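PDB 4Y4Q: sortase, SrtB family from Streptococcus pneumoniae PCS8235, which probably acts as a cysteine transpeptidase of the sortase family in the formation of the type II pilus of this bacterium. Local coordinates for residues 169-174 against 198-203; 148-153 against 204-209; 85-90 against 109-114. All blocks are in the same frame, centred on the assembly; numbering follows the deposited sequence.

Contact 1. Residues 169-174 against 198-203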
loop_
_atom_site.group_PDB
_atom_site.type_symbol
_atom_site.label_atom_id
_atom_site.label_comp_id
_atom_site.label_asym_id
_atom_site.label_seq_id
_atom_site.Cartn_x
_atom_site.Cartn_y
_atom_site.Cartn_z
ATOM N N ILE A 169 -6.268 7.188 -3.457
ATOM C CA ILE A 169 -5.972 7.243 -2.028
ATOM C C ILE A 169 -7.156 7.838 -1.248
ATOM O O ILE A 169 -7.714 8.867 -1.652
ATOM C CB ILE A 169 -4.682 8.048 -1.765
ATOM C CG1 ILE A 169 -3.475 7.291 -2.312
ATOM C CG2 ILE A 169 -4.479 8.292 -0.282
ATOM C CD1 ILE A 169 -2.205 8.090 -2.254
ATOM N N PHE A 170 -7.551 7.208 -0.137
ATOM C CA PHE A 170 -8.596 7.810 0.701
ATOM C C PHE A 170 -8.216 8.037 2.161
ATOM O O PHE A 170 -8.988 8.627 2.916
ATOM C CB PHE A 170 -9.908 7.019 0.635
ATOM C CG PHE A 170 -9.796 5.620 1.153
ATOM C CD1 PHE A 170 -9.991 5.337 2.501
ATOM C CD2 PHE A 170 -9.491 4.580 0.293
ATOM C CE1 PHE A 170 -9.888 4.029 2.978
ATOM C CE2 PHE A 170 -9.381 3.279 0.765
ATOM C CZ PHE A 170 -9.580 3.011 2.107
ATOM N N GLU A 171 -7.048 7.576 2.578
ATOM C CA GLU A 171 -6.695 7.720 3.988
ATOM C C GLU A 171 -5.193 7.705 4.259
ATOM O O GLU A 171 -4.439 6.975 3.598
ATOM C CB GLU A 171 -7.392 6.634 4.842
ATOM C CG GLU A 171 -6.905 6.610 6.283
ATOM C CD GLU A 171 -7.700 5.687 7.208
ATOM O OE1 GLU A 171 -8.742 5.128 6.790
ATOM O OE2 GLU A 171 -7.268 5.526 8.372
ATOM N N MET A 172 -4.760 8.516 5.224
ATOM C CA MET A 172 -3.429 8.339 5.812
ATOM C C MET A 172 -3.583 8.165 7.319
ATOM O O MET A 172 -4.398 8.846 7.966
ATOM C CB MET A 172 -2.529 9.548 5.533
ATOM C CG MET A 172 -1.026 9.259 5.623
ATOM S SD MET A 172 -0.276 9.482 7.257
ATOM C CE MET A 172 -1.327 10.727 7.874
ATOM N N LEU A 173 -2.799 7.267 7.897
ATOM C CA LEU A 173 -2.853 7.149 9.341
ATOM C C LEU A 173 -1.489 6.821 9.871
ATOM O O LEU A 173 -0.632 6.359 9.111
ATOM C CB LEU A 173 -3.899 6.112 9.780
ATOM C CG LEU A 173 -3.961 4.679 9.238
ATOM C CD1 LEU A 173 -2.710 3.950 9.541
ATOM C CD2 LEU A 173 -5.073 3.927 9.938
ATOM N N GLU A 174 -1.295 7.056 11.164
ATOM C CA GLU A 174 -0.074 6.652 11.853
ATOM C C GLU A 174 -0.469 5.696 12.963
ATOM O O GLU A 174 -1.441 5.941 13.681
ATOM C CB GLU A 174 0.669 7.877 12.419
ATOM C CG GLU A 174 1.203 8.827 11.327
ATOM C CD GLU A 174 1.840 10.107 11.877
ATOM O OE1 GLU A 174 1.764 10.353 13.104
ATOM O OE2 GLU A 174 2.416 10.875 11.072
ATOM N N ASP A 198 -14.554 0.289 9.142
ATOM C CA ASP A 198 -15.078 1.293 10.056
ATOM C C ASP A 198 -14.022 1.734 11.068
ATOM O O ASP A 198 -13.919 2.921 11.391
ATOM C CB ASP A 198 -16.333 0.777 10.766
ATOM C CG ASP A 198 -17.582 0.832 9.885
ATOM O OD1 ASP A 198 -17.450 1.046 8.663
ATOM O OD2 ASP A 198 -18.697 0.655 10.421
ATOM N N HIS A 199 -13.235 0.785 11.564
ATOM C CA HIS A 199 -12.193 1.111 12.538
ATOM C C HIS A 199 -11.054 1.852 11.852
ATOM O O HIS A 199 -10.601 2.895 12.336
ATOM C CB HIS A 199 -11.657 -0.143 13.256
ATOM C CG HIS A 199 -10.534 0.153 14.203
ATOM N ND1 HIS A 199 -9.207 -0.013 13.859
ATOM C CD2 HIS A 199 -10.537 0.646 15.464
ATOM C CE1 HIS A 199 -8.442 0.352 14.876
ATOM N NE2 HIS A 199 -9.226 0.757 15.859
ATOM N N LEU A 200 -10.601 1.304 10.726
ATOM C CA LEU A 200 -9.546 1.925 9.926
ATOM C C LEU A 200 -9.830 3.416 9.706
ATOM O O LEU A 200 -8.990 4.264 9.985
ATOM C CB LEU A 200 -9.411 1.197 8.590
ATOM C CG LEU A 200 -8.196 1.508 7.710
ATOM C CD1 LEU A 200 -6.888 1.232 8.452
ATOM C CD2 LEU A 200 -8.261 0.687 6.438
ATOM N N LEU A 201 -11.036 3.735 9.260
ATOM C CA LEU A 201 -11.412 5.122 9.047
ATOM C C LEU A 201 -11.423 5.940 10.344
ATOM O O LEU A 201 -11.046 7.109 10.345
ATOM C CB LEU A 201 -12.772 5.195 8.339
ATOM C CG LEU A 201 -12.729 4.686 6.891
ATOM C CD1 LEU A 201 -14.127 4.439 6.318
ATOM C CD2 LEU A 201 -11.941 5.661 6.002
ATOM N N SER A 202 -11.840 5.327 11.449
ATOM C CA SER A 202 -12.008 6.078 12.694
ATOM C C SER A 202 -10.685 6.573 13.276
ATOM O O SER A 202 -10.673 7.526 14.048
ATOM C CB SER A 202 -12.776 5.257 13.747
ATOM O OG SER A 202 -12.065 4.088 14.111
ATOM N N VAL A 203 -9.578 5.930 12.913
ATOM C CA VAL A 203 -8.270 6.326 13.441
ATOM C C VAL A 203 -7.434 7.096 12.403
ATOM O O VAL A 203 -6.219 7.275 12.567
ATOM C CB VAL A 203 -7.483 5.105 13.968
ATOM C CG1 VAL A 203 -8.240 4.444 15.126
ATOM C CG2 VAL A 203 -7.250 4.099 12.853
HETATM O O HOH W 1 -3.728 8.473 12.591
#
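Glu171 reaches from the strand to the C-terminal turn of the helix, and its carboxylate ends at the Leu200 carbonyl and a Leu201 methyl. With CG anti to the backbone N (chi1 172°) and the chain extended beyond it, the group arrives beside the carbonyl of Leu200. Glu171 OE2 lies 2.7 Å from Leu200 O, close enough to suggest that the acid may carry a proton. Its other oxygen, OE1, meets methyl CD2 of Leu201 at 3.3 Å.

The helix is the end of 190-202, in the connection that runs from strand 163-176 through the short strand 206-207 to strand 218-225 of the sortase beta-barrel, consistent with the long helix that class B sortases carry there. It crosses the strand at 68°. Phe170 and Glu171 form a classic beta bulge opposite Val236, and Phe170 takes CD2 of Leu201 at its ring edge, 4.0 Å from CE1.

Further along the strand, a chi1 of 52° brings CD2 of Leu173 between Leu200 and Val203. The Leu200 side chain crosses that of Leu173 at about a right angle, with CD1 3.6 Å from Leu173 CD2; Val203 comes in obliquely through CG2. Beside them, a water joins Val203 O to Glu174 N.

Contact 2. Residues 148-153 against 204-209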
loop_
_atom_site.group_PDB
_atom_site.type_symbol
_atom_site.label_atom_id
_atom_site.label_comp_id
_atom_site.label_asym_id
_atom_site.label_seq_id
_atom_site.Cartn_x
_atom_site.Cartn_y
_atom_site.Cartn_z
ATOM N N GLU A 148 -1.991 19.558 2.944
ATOM C CA GLU A 148 -1.878 19.963 1.546
ATOM C C GLU A 148 -1.375 18.840 0.630
ATOM O O GLU A 148 -1.960 18.559 -0.417
ATOM C CB GLU A 148 -0.955 21.180 1.463
ATOM C CG GLU A 148 -1.076 21.993 0.202
ATOM C CD GLU A 148 -0.276 23.285 0.291
ATOM O OE1 GLU A 148 -0.532 24.080 1.229
ATOM O OE2 GLU A 148 0.618 23.488 -0.564
ATOM N N PHE A 149 -0.286 18.196 1.022
ATOM C CA PHE A 149 0.255 17.109 0.227
ATOM C C PHE A 149 -0.795 15.992 0.107
ATOM O O PHE A 149 -0.993 15.417 -0.974
ATOM C CB PHE A 149 1.547 16.597 0.873
ATOM C CG PHE A 149 2.345 15.660 0.001
ATOM C CD1 PHE A 149 2.018 14.310 -0.069
ATOM C CD2 PHE A 149 3.431 16.125 -0.730
ATOM C CE1 PHE A 149 2.748 13.432 -0.864
ATOM C CE2 PHE A 149 4.173 15.257 -1.525
ATOM C CZ PHE A 149 3.825 13.904 -1.592
ATOM N N PHE A 150 -1.482 15.698 1.205
ATOM C CA PHE A 150 -2.543 14.694 1.169
ATOM C C PHE A 150 -3.665 15.102 0.214
ATOM O O PHE A 150 -4.156 14.278 -0.550
ATOM C CB PHE A 150 -3.141 14.451 2.561
ATOM C CG PHE A 150 -4.269 13.445 2.560
ATOM C CD1 PHE A 150 -4.002 12.083 2.693
ATOM C CD2 PHE A 150 -5.589 13.853 2.399
ATOM C CE1 PHE A 150 -5.035 11.140 2.687
ATOM C CE2 PHE A 150 -6.630 12.922 2.393
ATOM C CZ PHE A 150 -6.352 11.561 2.537
ATOM N N ASP A 151 -4.086 16.363 0.278
ATOM C CA ASP A 151 -5.198 16.818 -0.547
ATOM C C ASP A 151 -4.854 16.736 -2.025
ATOM O O ASP A 151 -5.721 16.487 -2.861
ATOM C CB ASP A 151 -5.603 18.257 -0.190
ATOM C CG ASP A 151 -6.232 18.366 1.202
ATOM O OD1 ASP A 151 -6.700 17.335 1.738
ATOM O OD2 ASP A 151 -6.263 19.484 1.760
ATOM N N GLN A 152 -3.578 16.923 -2.345
ATOM C CA GLN A 152 -3.178 17.096 -3.733
ATOM C C GLN A 152 -2.664 15.834 -4.438
ATOM O O GLN A 152 -2.477 15.850 -5.652
ATOM C CB GLN A 152 -2.156 18.235 -3.847
ATOM C CG GLN A 152 -2.682 19.575 -3.323
ATOM C CD GLN A 152 -2.245 20.752 -4.177
ATOM O OE1 GLN A 152 -1.082 20.851 -4.568
ATOM N NE2 GLN A 152 -3.183 21.643 -4.483
ATOM N N HIS A 153 -2.315 14.831 -3.649
ATOM C CA HIS A 153 -1.968 13.551 -4.202
ATOM C C HIS A 153 -3.165 12.700 -3.878
ATOM O O HIS A 153 -3.372 12.304 -2.731
ATOM C CB HIS A 153 -0.716 12.990 -3.529
ATOM C CG HIS A 153 0.487 13.871 -3.662
ATOM N ND1 HIS A 153 0.766 14.889 -2.776
ATOM C CD2 HIS A 153 1.484 13.886 -4.578
ATOM C CE1 HIS A 153 1.883 15.492 -3.140
ATOM N NE2 HIS A 153 2.338 14.904 -4.231
ATOM N N ALA A 204 -8.095 7.562 11.346
ATOM C CA ALA A 204 -7.414 8.257 10.257
ATOM C C ALA A 204 -6.805 9.572 10.735
ATOM O O ALA A 204 -7.416 10.273 11.539
ATOM C CB ALA A 204 -8.385 8.525 9.129
ATOM N N MET A 205 -5.612 9.913 10.247
ATOM C CA MET A 205 -5.059 11.244 10.497
ATOM C C MET A 205 -5.571 12.204 9.419
ATOM O O MET A 205 -5.884 13.363 9.699
ATOM C CB MET A 205 -3.531 11.209 10.538
ATOM C CG MET A 205 -2.890 12.607 10.547
ATOM S SD MET A 205 -1.129 12.601 10.937
ATOM C CE MET A 205 -0.817 14.361 11.145
ATOM N N HIS A 206 -5.647 11.715 8.182
ATOM C CA HIS A 206 -6.392 12.405 7.126
ATOM C C HIS A 206 -7.230 11.360 6.387
ATOM O O HIS A 206 -6.851 10.186 6.314
ATOM C CB HIS A 206 -5.447 13.105 6.132
ATOM C CG HIS A 206 -4.534 14.114 6.762
ATOM N ND1 HIS A 206 -4.984 15.317 7.262
ATOM C CD2 HIS A 206 -3.195 14.096 6.972
ATOM C CE1 HIS A 206 -3.962 15.997 7.758
ATOM N NE2 HIS A 206 -2.866 15.279 7.590
ATOM N N LYS A 207 -8.361 11.777 5.832
ATOM C CA LYS A 207 -9.152 10.877 5.001
ATOM C C LYS A 207 -10.020 11.699 4.087
ATOM O O LYS A 207 -10.270 12.867 4.368
ATOM C CB LYS A 207 -10.033 9.962 5.861
ATOM C CG LYS A 207 -11.070 10.717 6.685
ATOM C CD LYS A 207 -11.882 9.753 7.540
ATOM C CE LYS A 207 -12.697 10.508 8.576
ATOM N NZ LYS A 207 -13.606 9.589 9.298
ATOM N N ARG A 208 -10.455 11.106 2.978
ATOM C CA ARG A 208 -11.456 11.748 2.122
ATOM C C ARG A 208 -12.634 10.804 1.996
ATOM O O ARG A 208 -12.463 9.591 2.024
ATOM C CB ARG A 208 -10.896 12.095 0.731
ATOM C CG ARG A 208 -10.145 10.961 0.035
ATOM C CD ARG A 208 -9.769 11.335 -1.413
ATOM N NE ARG A 208 -8.959 12.552 -1.468
ATOM C CZ ARG A 208 -7.632 12.571 -1.395
ATOM N NH1 ARG A 208 -6.965 11.431 -1.286
ATOM N NH2 ARG A 208 -6.974 13.732 -1.440
ATOM N N ASP A 209 -13.829 11.357 1.862
ATOM C CA ASP A 209 -15.017 10.533 1.716
ATOM C C ASP A 209 -15.111 9.985 0.290
ATOM O O ASP A 209 -15.315 10.748 -0.650
ATOM C CB ASP A 209 -16.260 11.360 2.049
ATOM C CG ASP A 209 -17.455 10.499 2.403
ATOM O OD1 ASP A 209 -17.689 9.485 1.706
ATOM O OD2 ASP A 209 -18.156 10.827 3.386
#
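An aromatic ring sandwiched between a guanidinium group and a histidine methylene joins the helix 147-152 to the short edge strand 206-207 of the sortase barrel. The ring is that of Phe150, which points toward the strand with CG anti to its backbone N, and it is by far the largest part of the helix's share of the contact. His206 CB sits over the centre of one face, 3.6 Å from the centroid, in a CH-pi contact. The centroid of the imidazole itself is 5.5 Å from that of the Phe150 ring.

On the opposite face lies the guanidinium of Arg208, whose plane is turned only 2° from that of the ring. The centres are 4.6 Å apart, and the overlap is offset toward the rim, with CE2 of Phe150 3.9 Å from Arg208 CZ. Between these two residues the backbone of the strand passes close to the far end of the ring, where CZ of Phe150 approaches Lys207 CA at 3.8 Å.

The bend at chi3 of Arg208 (57°) turns its planar end back toward the helix. There NH2 donates to Phe150 O at 3.0 Å, with an N-H...O angle of 154°, so the same residue provides both the stacking surface and the acceptor. This carbonyl lies in the last turn of the helix. The other terminal nitrogen, NH1, bonds to Ile169 O on the adjoining strand, and the two bonds together should fix the rotation of the guanidinium. Met205 and His206 form a classic beta bulge opposite Met172. The imidazole of His206 is tied back toward the start of the helix by a hydrogen bond between its NE2 and Ala145 O.

Contact 3. Residues 85-90 against 109-114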
loop_
_atom_site.group_PDB
_atom_site.type_symbol
_atom_site.label_atom_id
_atom_site.label_comp_id
_atom_site.label_asym_id
_atom_site.label_seq_id
_atom_site.Cartn_x
_atom_site.Cartn_y
_atom_site.Cartn_z
ATOM N N PRO A 85 8.643 -1.491 -7.923
ATOM C CA PRO A 85 8.220 -2.854 -8.255
ATOM C C PRO A 85 7.584 -3.468 -7.030
ATOM O O PRO A 85 7.972 -3.122 -5.910
ATOM C CB PRO A 85 9.538 -3.571 -8.547
ATOM C CG PRO A 85 10.577 -2.797 -7.785
ATOM C CD PRO A 85 10.108 -1.364 -7.835
ATOM N N LEU A 86 6.620 -4.358 -7.240
ATOM C CA LEU A 86 6.008 -5.104 -6.154
ATOM C C LEU A 86 6.575 -6.514 -6.148
ATOM O O LEU A 86 6.727 -7.138 -7.202
ATOM C CB LEU A 86 4.498 -5.175 -6.360
ATOM C CG LEU A 86 3.791 -3.833 -6.362
ATOM C CD1 LEU A 86 2.315 -4.013 -6.649
ATOM C CD2 LEU A 86 4.019 -3.152 -5.028
ATOM N N VAL A 87 6.887 -7.010 -4.960
ATOM C CA VAL A 87 7.498 -8.319 -4.789
ATOM C C VAL A 87 6.779 -9.005 -3.612
ATOM O O VAL A 87 6.094 -8.333 -2.830
ATOM C CB VAL A 87 9.027 -8.136 -4.574
ATOM C CG1 VAL A 87 9.660 -9.307 -3.877
ATOM C CG2 VAL A 87 9.725 -7.877 -5.916
ATOM N N GLN A 88 6.862 -10.329 -3.518
ATOM C CA GLN A 88 6.368 -11.044 -2.343
ATOM C C GLN A 88 7.357 -12.122 -1.945
ATOM O O GLN A 88 7.828 -12.882 -2.789
ATOM C CB GLN A 88 4.997 -11.677 -2.604
ATOM C CG GLN A 88 4.413 -12.393 -1.374
ATOM C CD GLN A 88 3.019 -12.931 -1.619
ATOM O OE1 GLN A 88 2.781 -13.651 -2.589
ATOM N NE2 GLN A 88 2.082 -12.585 -0.734
ATOM N N ALA A 89 7.679 -12.195 -0.659
ATOM C CA ALA A 89 8.535 -13.272 -0.168
ATOM C C ALA A 89 7.723 -14.280 0.633
ATOM O O ALA A 89 6.533 -14.079 0.879
ATOM C CB ALA A 89 9.658 -12.709 0.682
ATOM N N LYS A 90 8.368 -15.375 1.025
ATOM C CA LYS A 90 7.833 -16.216 2.084
ATOM C C LYS A 90 8.421 -15.695 3.380
ATOM O O LYS A 90 9.537 -15.171 3.385
ATOM C CB LYS A 90 8.270 -17.665 1.921
ATOM C CG LYS A 90 7.901 -18.331 0.620
ATOM C CD LYS A 90 8.290 -19.804 0.707
ATOM C CE LYS A 90 8.270 -20.494 -0.643
ATOM N NZ LYS A 90 8.624 -21.935 -0.500
ATOM N N ALA A 109 12.068 -1.715 -3.400
ATOM C CA ALA A 109 11.021 -2.695 -3.689
ATOM C C ALA A 109 10.004 -2.750 -2.560
ATOM O O ALA A 109 10.346 -2.511 -1.404
ATOM C CB ALA A 109 11.625 -4.077 -3.940
ATOM N N ILE A 110 8.760 -3.074 -2.901
ATOM C CA ILE A 110 7.668 -3.097 -1.933
ATOM C C ILE A 110 7.108 -4.507 -1.812
ATOM O O ILE A 110 6.762 -5.113 -2.825
ATOM C CB ILE A 110 6.569 -2.127 -2.366
ATOM C CG1 ILE A 110 6.975 -0.699 -2.007
ATOM C CG2 ILE A 110 5.269 -2.441 -1.681
ATOM C CD1 ILE A 110 5.927 0.300 -2.380
ATOM N N PHE A 111 7.031 -5.030 -0.586
ATOM C CA PHE A 111 6.673 -6.434 -0.346
ATOM C C PHE A 111 5.219 -6.627 0.075
ATOM O O PHE A 111 4.752 -5.993 1.025
ATOM C CB PHE A 111 7.534 -7.009 0.770
ATOM C CG PHE A 111 8.979 -7.172 0.408
ATOM C CD1 PHE A 111 9.812 -6.066 0.260
ATOM C CD2 PHE A 111 9.520 -8.441 0.242
ATOM C CE1 PHE A 111 11.152 -6.222 -0.061
ATOM C CE2 PHE A 111 10.865 -8.608 -0.078
ATOM C CZ PHE A 111 11.681 -7.498 -0.231
ATOM N N LEU A 112 4.511 -7.516 -0.611
ATOM C CA LEU A 112 3.166 -7.889 -0.196
ATOM C C LEU A 112 3.310 -8.756 1.041
ATOM O O LEU A 112 4.263 -9.536 1.143
ATOM C CB LEU A 112 2.456 -8.695 -1.282
ATOM C CG LEU A 112 1.735 -7.971 -2.418
ATOM C CD1 LEU A 112 2.659 -7.004 -3.172
ATOM C CD2 LEU A 112 1.143 -8.997 -3.381
ATOM N N ASP A 113 2.387 -8.608 1.985
ATOM C CA ASP A 113 2.350 -9.499 3.142
ATOM C C ASP A 113 2.277 -10.928 2.619
ATOM O O ASP A 113 1.525 -11.211 1.688
ATOM C CB ASP A 113 1.119 -9.192 3.996
ATOM C CG ASP A 113 1.198 -9.817 5.377
ATOM O OD1 ASP A 113 1.054 -11.068 5.499
ATOM O OD2 ASP A 113 1.409 -9.047 6.345
ATOM N N ALA A 114 3.071 -11.817 3.204
ATOM C CA ALA A 114 3.131 -13.220 2.775
ATOM C C ALA A 114 1.798 -13.970 2.877
ATOM O O ALA A 114 1.636 -15.023 2.270
ATOM C CB ALA A 114 4.222 -13.965 3.540
HETATM O O HOH W 2 4.059 -16.003 0.515
#
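Gln88 leans across Leu112 to close the far end of a parallel strand pair. Its CB packs against CB of Leu112 at 4.1 Å, and CG passes Leu112 O at 3.8 Å. An almost fully stretched chain (chi1 -178°) carries the amide past Leu112, crossing that side chain at about a right angle. CD then faces the carbonyl of Asp113, and NE2 donates to Asp113 O at 2.8 Å. The bond is moderately bent, 141° at the hydrogen; the acceptor lies in the plane of the amide, while the nitrogen stands above the plane of the carbonyl. NE2 also bonds to Asn116 O, so two backbone carbonyls hold NE2.

Before this point the backbones form a short parallel ladder. Ile110 N donates to Pro85 O, Val87 N to Ile110 O, and Leu112 N to Val87 O, the last at 2.8 Å. On one face of the sheet Leu86 and Ile110 lie side by side, methyl CD2 of Leu86 being 3.6 Å from CG2 of Ile110. On the other face Val87 runs alongside Phe111, whose ring also meets that of His130. Past the strands, a water links Ala89 O to Ala114 O.

Within the sortase barrel, strand 83-88 pairs antiparallel with strand 73-77, and 110-112 pairs antiparallel with 124-129. Ile75 of strand 73-77 touches both Leu86 and Ile110, and Ile127 of strand 124-129 touches Ile110 and Leu112.

In the fold
All three contacts reach one curled sheet, that of the sortase barrel, contacts 1 and 2 on one side of the chain's centre and contact 3 on the other. Contact 3 closes first along the chain and joins two neighbouring strands; its centre lies about 22 Å from that of contact 1 and about 26 Å from that of contact 2, without touching either. Contact 1 falls within the chain segment that contact 2 brackets, and their centres are about 10 Å apart. Helix 190-202 is followed, after a short turn, by strand 206-207, which pairs with strand 163-176, so the two contacts form one continuous region in which both helices, 147-152 and 190-202, are fastened at the same side of the barrel.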